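Local coordinates for intracellular sulfur oxidation protein dsrF (Allochromatium vinosum, PDB 2HY5), which is of uncertain function but could take part in the oxidation of intracellular sulfur, as one subunit of the DsrEFH complex, at the interface of chains A and B, the interface of chains C and B and the interface of chains C and A. Numbering follows the deposited sequence. Chains: chain A, Intracellular sulfur oxidation protein dsrF; chain B, DsrH; chain C, Putative sulfurtransferase dsrE.

Contact 1: the interface of chains A and B. Residues chain A 11, 13, 44-45, 83, 123, 127; chain B 15-16, 19, 23, 99-101.
Three donors grip OD2 of the A:Asp45 carboxylate, two from its own chain and one from DsrH. A:Arg13 holds it side-on: NE comes in within the guanidinium plane to the anti lone pair of OD2 at 2.9 Å (161° at H), forming a salt bridge, and NH2 adds a bond from above the carboxylate plane. Across the subunit boundary the hydroxyl OG of B:Ser19 gives its hydrogen to OD2 at 2.9 Å, also from above that plane. A bend at chi3 (55°) turns the A:Arg13 head toward this acceptor. The B:Trp101 indole turns an edge to one guanidinium face, CE3 standing 3.6 Å above the guanidinium plane toward its rim, the two planes 63° apart. An alanine in place of A:Arg13 would remove both guanidinium bonds and the group against the B:Trp101 edge, and would probably leave the A:Asp45 carboxylate less firmly oriented for B:Ser19. Beside the polar cluster the contact turns apolar. B:Phe23, at the end of helix 16-23, points its tip at A:Leu44, whose CD1 meets ring atom CZ at 3.4 Å, while CG1 of A:Val123 meets the CD2/CE2 edge from the same side of the ring. A:Leu44 forks, its second methyl CD2 lying 3.7 Å from CZ3 of B:Trp101. From helix 120-129 A:Met127, bent at chi3, brings its terminal methyl CE to 3.5 Å from CH2 of the same indole.

Contact 2: the interface of chains C and B. Residues chain C 1, 124, 126; chain B 92-93, 95-98.
C:Arg124 sets out with CG anti to its carbonyl carbon (chi1 -57°), kinks at chi2 (-72°) and then runs straight through chi3, which carries the guanidinium from the start of strand 124-128 to backbone carbonyls in the last turn of helix 85-94 of DsrH and in the loop after it. NE donates to the carbonyl O of B:Thr92 at 2.8 Å, lying in that carbonyl's plane with a C=O to donor angle of 159°. NH2 meets the carbonyl O of B:Cys95 at 2.8 Å on a lone pair, although the oxygen is tilted somewhat from the guanidinium plane; NE also makes a weak bond to this oxygen. One side chain thus caps carbonyls at the helix end and in the loop beyond, where the helix dipole would probably favour a positive charge. Because the acceptors are main-chain atoms, C:Arg124 probably reads the path of the DsrH backbone more than its side chains. The carbonyl O of B:Asp96, in a poorly ordered residue, sits over the centre of one guanidinium face. On the opposite face, toward the rim, lies the sulfur of C:Met1, itself poorly ordered. That methionine and B:Thr93 slide past each other in opposite directions, with SD of C:Met1 3.8 Å from CB of B:Thr93.

Contact 3: the interface of chains C and A. Residues chain C 6, 8-9, 41, 85, 130; chain A 20-21, 24-25, 135-136.
The imidazole of C:His41 has A:Tyr21 on one face, CD2 of the phenol ring standing 3.9 Å above its centre, and the two rings meet edge-to-face at 72°. Round its edge, in plane, lie OE1 of A:Glu24, CD2 of A:Phe136 and CG of C:Asn8, so the ring is held on several sides. Its ND1 donates to OE1 of the A:Glu24 carboxylate at 2.6 Å (159° at H), from above the carboxylate plane. The same carboxylate takes an end-on grip from C:Arg85, whose chain is extended from CG to NE: NH1 reaches the syn lone pair of OE2 at 3.0 Å, and NH2 the already engaged OE1 at 3.0 Å, a salt bridge. OE1 therefore accepts from two donors. The imidazole bond calls for the hydrogen on ND1; the carboxylate might favour a charged imidazole, though the neighbouring guanidinium would offset this. Behind the guanidinium, the carbonyl carbon of C:His41 lies over the centre of one face. A:Tyr21, at the start of helix 21-32, crosses C:Glu9 at about a right angle, and its phenol OH donates to the syn lone pair of OE2 of C:Glu9 at 2.6 Å. Water 2 ties that carboxylate to the chain end of DsrF, bonding OE2 of C:Glu9 and the terminal OXT of A:Phe136. The phenyl of A:Phe136 has CB of A:Ala25 on one face, toward the rim, while its CD2 lies 3.5 Å from NE2 of C:His41.

Contact 1: the interface of chains A and B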
ATOM      1  N   LEU A  11      -7.205 -14.282  -8.012  1.00  9.38           N
ATOM      2  CA  LEU A  11      -6.284 -13.461  -8.790  1.00  9.32           C
ATOM      3  C   LEU A  11      -5.101 -12.947  -7.980  1.00 10.24           C
ATOM      4  O   LEU A  11      -5.239 -12.016  -7.189  1.00  9.96           O
ATOM      5  CB  LEU A  11      -7.045 -12.277  -9.390  1.00 13.69           C
ATOM      6  CG  LEU A  11      -6.271 -11.269 -10.240  1.00 14.01           C
ATOM      7  CD1 LEU A  11      -5.681 -11.957 -11.453  1.00 16.79           C
ATOM      8  CD2 LEU A  11      -7.210 -10.150 -10.663  1.00 17.61           C
ATOM      9  N   ARG A  13      -1.588 -11.084  -7.989  1.00  5.25           N
ATOM     10  CA  ARG A  13      -0.792 -10.159  -8.786  1.00  7.12           C
ATOM     11  C   ARG A  13       0.365  -9.489  -8.056  1.00  8.13           C
ATOM     12  O   ARG A  13       1.088  -8.692  -8.653  1.00  8.95           O
ATOM     13  CB  ARG A  13      -1.700  -9.070  -9.370  1.00  9.77           C
ATOM     14  CG  ARG A  13      -2.721  -9.581 -10.377  1.00 10.68           C
ATOM     15  CD  ARG A  13      -3.588  -8.439 -10.905  1.00 12.22           C
ATOM     16  NE  ARG A  13      -2.777  -7.360 -11.462  1.00 13.05           N
ATOM     17  CZ  ARG A  13      -2.745  -6.123 -10.977  1.00 17.71           C
ATOM     18  NH1 ARG A  13      -3.485  -5.799  -9.923  1.00 19.83           N
ATOM     19  NH2 ARG A  13      -1.967  -5.209 -11.539  1.00 19.50           N
ATOM     20  N   LEU A  44      -0.657 -13.544 -12.186  1.00  6.81           N
ATOM     21  CA  LEU A  44      -0.452 -12.552 -13.227  1.00  8.15           C
ATOM     22  C   LEU A  44       0.435 -11.423 -12.717  1.00  7.22           C
ATOM     23  O   LEU A  44       0.502 -11.166 -11.511  1.00  7.01           O
ATOM     24  CB  LEU A  44      -1.815 -11.997 -13.658  1.00 13.08           C
ATOM     25  CG  LEU A  44      -1.880 -10.785 -14.589  1.00 17.50           C
ATOM     26  CD1 LEU A  44      -1.334 -11.154 -15.963  1.00 18.82           C
ATOM     27  CD2 LEU A  44      -3.325 -10.308 -14.694  1.00 19.37           C
ATOM     28  N   ASP A  45       1.108 -10.743 -13.637  1.00  7.21           N
ATOM     29  CA  ASP A  45       1.996  -9.646 -13.269  1.00  7.20           C
ATOM     30  C   ASP A  45       2.987 -10.125 -12.207  1.00  5.93           C
ATOM     31  O   ASP A  45       3.533 -11.221 -12.337  1.00  6.29           O
ATOM     32  CB  ASP A  45       1.178  -8.449 -12.771  1.00  9.83           C
ATOM     33  CG  ASP A  45       0.314  -7.836 -13.874  1.00 16.13           C
ATOM     34  OD1 ASP A  45       0.788  -7.759 -15.029  1.00 17.43           O
ATOM     35  OD2 ASP A  45      -0.830  -7.421 -13.592  1.00 17.80           O
ATOM     36  N   ASP A  83       0.406 -16.460 -16.261  1.00  8.16           N
ATOM     37  CA  ASP A  83       0.411 -15.637 -17.471  1.00  7.15           C
ATOM     38  C   ASP A  83       1.771 -15.660 -18.162  1.00  9.11           C
ATOM     39  O   ASP A  83       2.761 -15.222 -17.594  1.00  8.36           O
ATOM     40  CB  ASP A  83       0.032 -14.197 -17.116  1.00 12.00           C
ATOM     41  CG  ASP A  83      -0.056 -13.303 -18.332  1.00 14.43           C
ATOM     42  OD1 ASP A  83      -0.884 -13.593 -19.223  1.00 18.29           O
ATOM     43  OD2 ASP A  83       0.703 -12.312 -18.402  1.00 15.30           O
ATOM     44  N   VAL A 123      -6.286 -16.128 -20.554  1.00  9.21           N
ATOM     45  CA  VAL A 123      -6.466 -15.467 -19.264  1.00 10.28           C
ATOM     46  C   VAL A 123      -7.801 -14.726 -19.270  1.00 10.79           C
ATOM     47  O   VAL A 123      -8.607 -14.859 -18.347  1.00 10.79           O
ATOM     48  CB  VAL A 123      -5.330 -14.446 -18.994  1.00  7.39           C
ATOM     49  CG1 VAL A 123      -5.642 -13.621 -17.743  1.00  9.58           C
ATOM     50  CG2 VAL A 123      -4.015 -15.173 -18.814  1.00  9.42           C
ATOM     51  N   MET A 127     -11.206 -15.329 -16.965  1.00 11.79           N
ATOM     52  CA  MET A 127     -11.842 -14.254 -16.211  1.00 10.28           C
ATOM     53  C   MET A 127     -13.341 -14.217 -16.541  1.00 11.22           C
ATOM     54  O   MET A 127     -14.177 -14.120 -15.646  1.00 10.50           O
ATOM     55  CB  MET A 127     -11.185 -12.909 -16.543  1.00 11.79           C
ATOM     56  CG  MET A 127      -9.699 -12.841 -16.171  1.00 10.84           C
ATOM     57  SD  MET A 127      -8.882 -11.283 -16.611  1.00  8.17           S
ATOM     58  CE  MET A 127      -7.695 -11.158 -15.261  1.00 12.02           C
TER
ATOM     59  N   ASN B  15       0.579  -0.237 -12.112  1.00 12.29           N
ATOM     60  CA  ASN B  15       0.377  -0.894 -13.398  1.00 13.04           C
ATOM     61  C   ASN B  15      -1.025  -1.498 -13.522  1.00 11.35           C
ATOM     62  O   ASN B  15      -1.337  -2.151 -14.512  1.00 12.32           O
ATOM     63  CB  ASN B  15       1.415  -2.003 -13.564  1.00 14.03           C
ATOM     64  CG  ASN B  15       1.180  -3.172 -12.621  1.00 17.75           C
ATOM     65  OD1 ASN B  15       0.771  -2.991 -11.472  1.00 20.94           O
ATOM     66  ND2 ASN B  15       1.449  -4.382 -13.103  1.00 22.16           N
ATOM     67  N   SER B  16      -1.863  -1.262 -12.520  1.00  9.34           N
ATOM     68  CA  SER B  16      -3.216  -1.811 -12.487  1.00  9.69           C
ATOM     69  C   SER B  16      -4.083  -1.495 -13.700  1.00  9.47           C
ATOM     70  O   SER B  16      -4.701  -2.394 -14.274  1.00  9.32           O
ATOM     71  CB  SER B  16      -3.930  -1.341 -11.221  1.00 18.21           C
ATOM     72  OG  SER B  16      -3.233  -1.783 -10.073  1.00 23.52           O
ATOM     73  N   SER B  19      -2.824  -3.288 -16.948  1.00 11.78           N
ATOM     74  CA  SER B  19      -3.122  -4.714 -16.965  1.00 11.89           C
ATOM     75  C   SER B  19      -4.607  -4.935 -17.247  1.00 11.40           C
ATOM     76  O   SER B  19      -4.985  -5.842 -17.986  1.00 10.38           O
ATOM     77  CB  SER B  19      -2.758  -5.353 -15.624  1.00 20.35           C
ATOM     78  OG  SER B  19      -1.381  -5.178 -15.343  1.00 24.43           O
ATOM     79  N   PHE B  23      -6.441  -7.153 -20.475  1.00 12.41           N
ATOM     80  CA  PHE B  23      -7.256  -8.356 -20.347  1.00 10.38           C
ATOM     81  C   PHE B  23      -8.764  -8.180 -20.479  1.00 10.82           C
ATOM     82  O   PHE B  23      -9.480  -9.157 -20.691  1.00 12.48           O
ATOM     83  CB  PHE B  23      -6.931  -9.065 -19.028  1.00 10.68           C
ATOM     84  CG  PHE B  23      -5.520  -9.580 -18.951  1.00 11.00           C
ATOM     85  CD1 PHE B  23      -4.532  -8.860 -18.289  1.00 11.52           C
ATOM     86  CD2 PHE B  23      -5.175 -10.778 -19.564  1.00 10.84           C
ATOM     87  CE1 PHE B  23      -3.221  -9.321 -18.248  1.00 11.76           C
ATOM     88  CE2 PHE B  23      -3.867 -11.248 -19.531  1.00 11.10           C
ATOM     89  CZ  PHE B  23      -2.888 -10.521 -18.868  1.00 13.51           C
ATOM     90  N   GLN B  99     -14.609  -7.609 -10.980  1.00  6.62           N
ATOM     91  CA  GLN B  99     -13.217  -8.004 -10.831  1.00  8.13           C
ATOM     92  C   GLN B  99     -12.412  -6.794 -10.400  1.00  8.32           C
ATOM     93  O   GLN B  99     -12.330  -5.812 -11.128  1.00  7.72           O
ATOM     94  CB  GLN B  99     -12.668  -8.534 -12.152  1.00 14.89           C
ATOM     95  CG  GLN B  99     -11.279  -9.141 -12.033  1.00 20.26           C
ATOM     96  CD  GLN B  99     -10.836  -9.814 -13.311  1.00 24.18           C
ATOM     97  OE1 GLN B  99     -10.311  -9.172 -14.218  1.00 26.83           O
ATOM     98  NE2 GLN B  99     -11.065 -11.119 -13.398  1.00 27.87           N
ATOM     99  N   ALA B 100     -11.810  -6.863  -9.219  1.00  7.71           N
ATOM    100  CA  ALA B 100     -11.038  -5.735  -8.718  1.00  9.53           C
ATOM    101  C   ALA B 100      -9.557  -5.823  -9.075  1.00  9.54           C
ATOM    102  O   ALA B 100      -8.917  -6.850  -8.863  1.00 11.05           O
ATOM    103  CB  ALA B 100     -11.199  -5.633  -7.203  1.00 13.61           C
ATOM    104  N   TRP B 101      -9.030  -4.739  -9.631  1.00 10.36           N
ATOM    105  CA  TRP B 101      -7.621  -4.651  -9.982  1.00 12.97           C
ATOM    106  C   TRP B 101      -7.031  -3.719  -8.945  1.00 18.02           C
ATOM    107  O   TRP B 101      -7.167  -2.497  -9.042  1.00 18.66           O
ATOM    108  CB  TRP B 101      -7.433  -4.075 -11.385  1.00 12.63           C
ATOM    109  CG  TRP B 101      -7.921  -4.991 -12.460  1.00 11.39           C
ATOM    110  CD1 TRP B 101      -9.201  -5.100 -12.931  1.00  9.52           C
ATOM    111  CD2 TRP B 101      -7.142  -5.951 -13.184  1.00 11.66           C
ATOM    112  NE1 TRP B 101      -9.268  -6.072 -13.906  1.00 10.93           N
ATOM    113  CE2 TRP B 101      -8.022  -6.605 -14.083  1.00 11.79           C
ATOM    114  CE3 TRP B 101      -5.793  -6.323 -13.158  1.00 10.49           C
ATOM    115  CZ2 TRP B 101      -7.569  -7.619 -14.961  1.00 12.81           C
ATOM    116  CZ3 TRP B 101      -5.352  -7.326 -14.024  1.00 10.84           C
ATOM    117  CH2 TRP B 101      -6.236  -7.961 -14.912  1.00 10.95           C
TER

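Contact 2: the interface of chains C and B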
ATOM      1  N   MET C   1     -30.438  -7.658  -5.592  1.00 15.90           N
ATOM      2  CA  MET C   1     -29.427  -8.747  -5.516  1.00 15.79           C
ATOM      3  C   MET C   1     -28.758  -8.779  -4.146  1.00 12.32           C
ATOM      4  O   MET C   1     -28.950  -7.874  -3.332  1.00 11.05           O
ATOM      5  CB  MET C   1     -28.359  -8.560  -6.597  1.00 24.89           C
ATOM      6  CG  MET C   1     -28.885  -8.639  -8.019  1.00 31.61           C
ATOM      7  SD  MET C   1     -27.552  -8.742  -9.229  1.00 36.46           S
ATOM      8  CE  MET C   1     -27.596 -10.497  -9.624  1.00 37.05           C
ATOM      9  N   ARG C 124     -22.992 -11.129  -6.021  1.00  7.45           N
ATOM     10  CA  ARG C 124     -21.782 -10.402  -6.395  1.00  8.14           C
ATOM     11  C   ARG C 124     -20.815 -10.267  -5.223  1.00  8.95           C
ATOM     12  O   ARG C 124     -21.231 -10.067  -4.082  1.00  8.53           O
ATOM     13  CB  ARG C 124     -22.141  -8.997  -6.884  1.00  7.74           C
ATOM     14  CG  ARG C 124     -23.101  -8.959  -8.060  1.00  8.43           C
ATOM     15  CD  ARG C 124     -22.436  -9.412  -9.342  1.00 10.68           C
ATOM     16  NE  ARG C 124     -23.340  -9.272 -10.481  1.00 10.90           N
ATOM     17  CZ  ARG C 124     -24.271 -10.156 -10.813  1.00 11.94           C
ATOM     18  NH1 ARG C 124     -24.430 -11.261 -10.101  1.00 11.63           N
ATOM     19  NH2 ARG C 124     -25.049  -9.931 -11.864  1.00 12.98           N
ATOM     20  N   VAL C 126     -17.781  -7.950  -4.110  1.00  8.31           N
ATOM     21  CA  VAL C 126     -17.107  -6.695  -4.404  1.00  7.53           C
ATOM     22  C   VAL C 126     -15.989  -6.496  -3.393  1.00  8.52           C
ATOM     23  O   VAL C 126     -16.238  -6.371  -2.193  1.00  8.15           O
ATOM     24  CB  VAL C 126     -18.099  -5.517  -4.347  1.00  6.71           C
ATOM     25  CG1 VAL C 126     -17.443  -4.254  -4.878  1.00  6.51           C
ATOM     26  CG2 VAL C 126     -19.334  -5.851  -5.166  1.00  8.32           C
TER
ATOM     27  N   THR B  92     -22.416  -2.938 -10.944  1.00  9.00           N
ATOM     28  CA  THR B  92     -22.101  -4.269 -10.426  1.00  8.63           C
ATOM     29  C   THR B  92     -23.245  -5.254 -10.632  1.00  9.04           C
ATOM     30  O   THR B  92     -23.008  -6.456 -10.761  1.00  8.94           O
ATOM     31  CB  THR B  92     -21.757  -4.247  -8.916  1.00  8.02           C
ATOM     32  OG1 THR B  92     -22.904  -3.828  -8.167  1.00  9.70           O
ATOM     33  CG2 THR B  92     -20.590  -3.302  -8.649  1.00  8.01           C
ATOM     34  N   THR B  93     -24.481  -4.757 -10.659  1.00 11.95           N
ATOM     35  CA  THR B  93     -25.630  -5.638 -10.855  1.00 13.32           C
ATOM     36  C   THR B  93     -25.959  -5.845 -12.331  1.00 14.43           C
ATOM     37  O   THR B  93     -26.499  -6.887 -12.710  1.00 14.47           O
ATOM     38  CB  THR B  93     -26.894  -5.116 -10.123  1.00 14.01           C
ATOM     39  OG1 THR B  93     -27.246  -3.818 -10.610  1.00 15.29           O
ATOM     40  CG2 THR B  93     -26.642  -5.036  -8.629  1.00 14.51           C
ATOM     41  N   CYS B  95     -23.647  -5.898 -14.749  1.00 13.44           N
ATOM     42  CA  CYS B  95     -22.626  -6.829 -15.218  1.00 14.82           C
ATOM     43  C   CYS B  95     -22.778  -8.144 -14.451  1.00 14.42           C
ATOM     44  O   CYS B  95     -23.398  -8.183 -13.391  1.00 14.64           O
ATOM     45  CB  CYS B  95     -21.231  -6.237 -15.005  1.00 16.98           C
ATOM     46  SG  CYS B  95     -20.877  -4.813 -16.075  1.00 22.09           S
ATOM     47  N   ASP B  96     -22.215  -9.223 -14.985  1.00 13.37           N
ATOM     48  CA  ASP B  96     -22.340 -10.535 -14.351  1.00 14.37           C
ATOM     49  C   ASP B  96     -21.372 -10.797 -13.204  1.00 13.46           C
ATOM     50  O   ASP B  96     -21.693 -11.528 -12.269  1.00 14.95           O
ATOM     51  CB  ASP B  96     -22.172 -11.634 -15.402  1.00 30.04           C
ATOM     52  CG  ASP B  96     -23.247 -11.589 -16.466  1.00 33.95           C
ATOM     53  OD1 ASP B  96     -23.134 -12.342 -17.452  1.00 40.14           O
ATOM     54  OD2 ASP B  96     -24.208 -10.805 -16.315  1.00 37.24           O
ATOM     55  N   THR B  97     -20.184 -10.213 -13.277  1.00 12.67           N
ATOM     56  CA  THR B  97     -19.182 -10.415 -12.236  1.00 12.07           C
ATOM     57  C   THR B  97     -18.362  -9.147 -12.074  1.00 10.88           C
ATOM     58  O   THR B  97     -18.228  -8.368 -13.011  1.00 11.11           O
ATOM     59  CB  THR B  97     -18.234 -11.586 -12.603  1.00 21.09           C
ATOM     60  OG1 THR B  97     -19.007 -12.780 -12.786  1.00 24.74           O
ATOM     61  CG2 THR B  97     -17.209 -11.820 -11.506  1.00 20.32           C
ATOM     62  N   VAL B  98     -17.826  -8.937 -10.877  1.00  9.77           N
ATOM     63  CA  VAL B  98     -16.995  -7.774 -10.609  1.00  9.22           C
ATOM     64  C   VAL B  98     -15.579  -8.276 -10.370  1.00  8.44           C
ATOM     65  O   VAL B  98     -15.373  -9.258  -9.658  1.00  9.83           O
ATOM     66  CB  VAL B  98     -17.468  -7.009  -9.359  1.00  9.40           C
ATOM     67  CG1 VAL B  98     -16.629  -5.743  -9.175  1.00  9.84           C
ATOM     68  CG2 VAL B  98     -18.946  -6.655  -9.486  1.00 11.94           C
TER

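Contact 3: the interface of chains C and A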
ATOM      1  N   GLN C   6     -15.852  -7.335   0.659  1.00  8.84           N
ATOM      2  CA  GLN C   6     -14.583  -7.670   1.287  1.00 10.67           C
ATOM      3  C   GLN C   6     -13.753  -6.392   1.367  1.00 10.18           C
ATOM      4  O   GLN C   6     -13.620  -5.679   0.373  1.00  8.83           O
ATOM      5  CB  GLN C   6     -13.850  -8.721   0.445  1.00  9.90           C
ATOM      6  CG  GLN C   6     -12.608  -9.313   1.108  1.00 12.89           C
ATOM      7  CD  GLN C   6     -11.830 -10.215   0.162  1.00 14.63           C
ATOM      8  OE1 GLN C   6     -12.413 -10.993  -0.596  1.00 15.29           O
ATOM      9  NE2 GLN C   6     -10.502 -10.145   0.234  1.00 14.55           N
ATOM     10  N   ASN C   8      -9.982  -5.041   2.505  1.00  7.64           N
ATOM     11  CA  ASN C   8      -8.624  -5.493   2.814  1.00  9.46           C
ATOM     12  C   ASN C   8      -7.663  -4.515   3.465  1.00  9.65           C
ATOM     13  O   ASN C   8      -6.526  -4.886   3.765  1.00 11.41           O
ATOM     14  CB  ASN C   8      -7.935  -5.997   1.543  1.00 11.23           C
ATOM     15  CG  ASN C   8      -8.735  -7.056   0.816  1.00 12.97           C
ATOM     16  OD1 ASN C   8      -9.475  -7.825   1.426  1.00 17.03           O
ATOM     17  ND2 ASN C   8      -8.563  -7.121  -0.496  1.00 15.14           N
ATOM     18  N   GLU C   9      -8.089  -3.279   3.678  1.00  7.13           N
ATOM     19  CA  GLU C   9      -7.189  -2.296   4.260  1.00  9.24           C
ATOM     20  C   GLU C   9      -7.714  -1.649   5.521  1.00  8.96           C
ATOM     21  O   GLU C   9      -8.921  -1.576   5.743  1.00  7.74           O
ATOM     22  CB  GLU C   9      -6.886  -1.209   3.232  1.00 13.85           C
ATOM     23  CG  GLU C   9      -6.406  -1.744   1.902  1.00 15.78           C
ATOM     24  CD  GLU C   9      -5.184  -2.635   2.030  1.00 19.40           C
ATOM     25  OE1 GLU C   9      -4.347  -2.375   2.920  1.00 17.02           O
ATOM     26  OE2 GLU C   9      -5.053  -3.585   1.227  1.00 20.79           O
ATOM     27  N   HIS C  41      -7.024  -9.082   6.012  1.00  6.69           N
ATOM     28  CA  HIS C  41      -5.745  -8.360   5.997  1.00  6.89           C
ATOM     29  C   HIS C  41      -5.859  -7.216   7.015  1.00  7.65           C
ATOM     30  O   HIS C  41      -6.504  -7.372   8.051  1.00  7.50           O
ATOM     31  CB  HIS C  41      -5.449  -7.778   4.606  1.00  6.50           C
ATOM     32  CG  HIS C  41      -5.460  -8.786   3.497  1.00  8.26           C
ATOM     33  ND1 HIS C  41      -4.607  -9.868   3.455  1.00 10.97           N
ATOM     34  CD2 HIS C  41      -6.196  -8.847   2.359  1.00 10.58           C
ATOM     35  CE1 HIS C  41      -4.814 -10.550   2.344  1.00 11.56           C
ATOM     36  NE2 HIS C  41      -5.774  -9.951   1.660  1.00 10.04           N
ATOM     37  N   ARG C  85      -2.713  -9.100  13.951  1.00  9.27           N
ATOM     38  CA  ARG C  85      -2.711  -7.655  14.118  1.00  8.22           C
ATOM     39  C   ARG C  85      -3.158  -7.053  15.445  1.00  9.20           C
ATOM     40  O   ARG C  85      -2.970  -5.857  15.676  1.00  8.23           O
ATOM     41  CB  ARG C  85      -3.502  -7.048  12.964  1.00  9.00           C
ATOM     42  CG  ARG C  85      -2.916  -7.433  11.607  1.00  8.93           C
ATOM     43  CD  ARG C  85      -3.785  -6.964  10.464  1.00  7.78           C
ATOM     44  NE  ARG C  85      -3.162  -7.175   9.157  1.00  7.89           N
ATOM     45  CZ  ARG C  85      -3.008  -8.356   8.564  1.00  7.54           C
ATOM     46  NH1 ARG C  85      -3.425  -9.465   9.153  1.00  8.89           N
ATOM     47  NH2 ARG C  85      -2.459  -8.419   7.354  1.00  8.66           N
ATOM     48  N   ASP C 130      -6.134  -2.226  -1.921  1.00 27.78           N
ATOM     49  CA  ASP C 130      -5.077  -1.360  -2.440  1.00 33.14           C
ATOM     50  C   ASP C 130      -4.589  -1.844  -3.793  1.00 34.64           C
ATOM     51  O   ASP C 130      -3.761  -2.783  -3.820  1.00 37.14           O
ATOM     52  CB  ASP C 130      -3.901  -1.324  -1.471  1.00 60.87           C
ATOM     53  CG  ASP C 130      -4.273  -0.719  -0.149  1.00 65.08           C
ATOM     54  OD1 ASP C 130      -3.474  -0.834   0.804  1.00 69.17           O
ATOM     55  OD2 ASP C 130      -5.366  -0.115  -0.069  1.00 69.97           O
ATOM     56  OXT ASP C 130      -5.038  -1.283  -4.810  1.00 60.53           O
TER
ATOM     57  N   ILE A  20       1.905  -8.830   2.683  1.00  6.22           N
ATOM     58  CA  ILE A  20       1.358 -10.087   3.151  1.00  7.25           C
ATOM     59  C   ILE A  20       0.318 -10.683   2.206  1.00  6.74           C
ATOM     60  O   ILE A  20      -0.105 -11.819   2.393  1.00  7.68           O
ATOM     61  CB  ILE A  20       0.722  -9.902   4.555  1.00 16.70           C
ATOM     62  CG1 ILE A  20       0.542 -11.259   5.237  1.00 19.43           C
ATOM     63  CG2 ILE A  20      -0.613  -9.182   4.430  1.00 19.09           C
ATOM     64  CD1 ILE A  20       0.100 -11.166   6.679  1.00 22.69           C
ATOM     65  N   TYR A  21      -0.079  -9.929   1.184  1.00  8.65           N
ATOM     66  CA  TYR A  21      -1.104 -10.403   0.255  1.00 10.34           C
ATOM     67  C   TYR A  21      -0.907 -11.810  -0.309  1.00 10.51           C
ATOM     68  O   TYR A  21      -1.868 -12.568  -0.419  1.00 11.58           O
ATOM     69  CB  TYR A  21      -1.282  -9.401  -0.891  1.00 10.60           C
ATOM     70  CG  TYR A  21      -1.639  -8.010  -0.404  1.00 13.32           C
ATOM     71  CD1 TYR A  21      -0.717  -6.968  -0.479  1.00 12.87           C
ATOM     72  CD2 TYR A  21      -2.880  -7.749   0.175  1.00 14.60           C
ATOM     73  CE1 TYR A  21      -1.017  -5.699   0.011  1.00 15.01           C
ATOM     74  CE2 TYR A  21      -3.193  -6.479   0.672  1.00 16.50           C
ATOM     75  CZ  TYR A  21      -2.255  -5.460   0.585  1.00 14.93           C
ATOM     76  OH  TYR A  21      -2.542  -4.204   1.079  1.00 15.95           O
ATOM     77  N   GLU A  24      -1.559 -14.364   2.807  1.00 10.28           N
ATOM     78  CA  GLU A  24      -2.939 -14.402   3.262  1.00  9.98           C
ATOM     79  C   GLU A  24      -3.905 -14.782   2.146  1.00 11.05           C
ATOM     80  O   GLU A  24      -4.987 -15.298   2.413  1.00  9.62           O
ATOM     81  CB  GLU A  24      -3.322 -13.078   3.947  1.00  9.43           C
ATOM     82  CG  GLU A  24      -2.601 -12.912   5.290  1.00 11.93           C
ATOM     83  CD  GLU A  24      -3.094 -11.744   6.125  1.00 10.15           C
ATOM     84  OE1 GLU A  24      -3.327 -10.654   5.563  1.00  9.36           O
ATOM     85  OE2 GLU A  24      -3.234 -11.918   7.356  1.00 12.29           O
ATOM     86  N   ALA A  25      -3.505 -14.563   0.896  1.00  9.44           N
ATOM     87  CA  ALA A  25      -4.345 -14.951  -0.233  1.00  9.95           C
ATOM     88  C   ALA A  25      -4.323 -16.480  -0.293  1.00 10.93           C
ATOM     89  O   ALA A  25      -5.354 -17.122  -0.486  1.00  9.33           O
ATOM     90  CB  ALA A  25      -3.802 -14.374  -1.531  1.00 16.66           C
ATOM     91  N   SER A 135      -9.670 -10.916  -4.990  1.00 12.39           N
ATOM     92  CA  SER A 135      -8.508 -10.081  -5.261  1.00 15.64           C
ATOM     93  C   SER A 135      -7.830  -9.738  -3.942  1.00 17.24           C
ATOM     94  O   SER A 135      -8.493  -9.597  -2.914  1.00 17.76           O
ATOM     95  CB  SER A 135      -8.930  -8.798  -5.975  1.00 20.93           C
ATOM     96  OG  SER A 135      -9.546  -9.099  -7.217  1.00 20.92           O
ATOM     97  N   PHE A 136      -6.508  -9.608  -3.978  1.00 31.17           N
ATOM     98  CA  PHE A 136      -5.739  -9.294  -2.779  1.00 34.81           C
ATOM     99  C   PHE A 136      -4.600  -8.339  -3.119  1.00 37.01           C
ATOM    100  O   PHE A 136      -3.650  -8.781  -3.797  1.00 39.95           O
ATOM    101  CB  PHE A 136      -5.154 -10.570  -2.159  1.00 27.05           C
ATOM    102  CG  PHE A 136      -6.112 -11.727  -2.126  1.00 25.93           C
ATOM    103  CD1 PHE A 136      -6.310 -12.510  -3.260  1.00 25.20           C
ATOM    104  CD2 PHE A 136      -6.811 -12.039  -0.965  1.00 25.87           C
ATOM    105  CE1 PHE A 136      -7.186 -13.585  -3.238  1.00 23.26           C
ATOM    106  CE2 PHE A 136      -7.692 -13.114  -0.933  1.00 26.94           C
ATOM    107  CZ  PHE A 136      -7.879 -13.890  -2.073  1.00 25.34           C
ATOM    108  OXT PHE A 136      -4.664  -7.163  -2.711  1.00 32.01           O
TER
HETATM  109  O   HOH W   1      -1.180  -1.600   1.093  1.00 19.10           O
HETATM  110  O   HOH W   2      -5.721  -5.163  -0.924  1.00 19.81           O

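Each contact joins a different pair of the three subunits, so together they close a DsrE-DsrF-DsrH ring, of which the deposited assembly holds two. The C-alpha centres are about 17 Å apart for contacts 1 and 2, 16 Å for contacts 1 and 3, and 20 Å for contacts 2 and 3. Strand 97-101 of DsrH serves contact 1 and contact 2, while strand 124-128 of DsrE enters contact 2 and the chain end just after it, less well ordered, reaches contact 3 largely through water. Contact 3 is centred about 9 Å from C:Cys78, the likely persulfide-bearing cysteine, so DsrF may influence its surroundings.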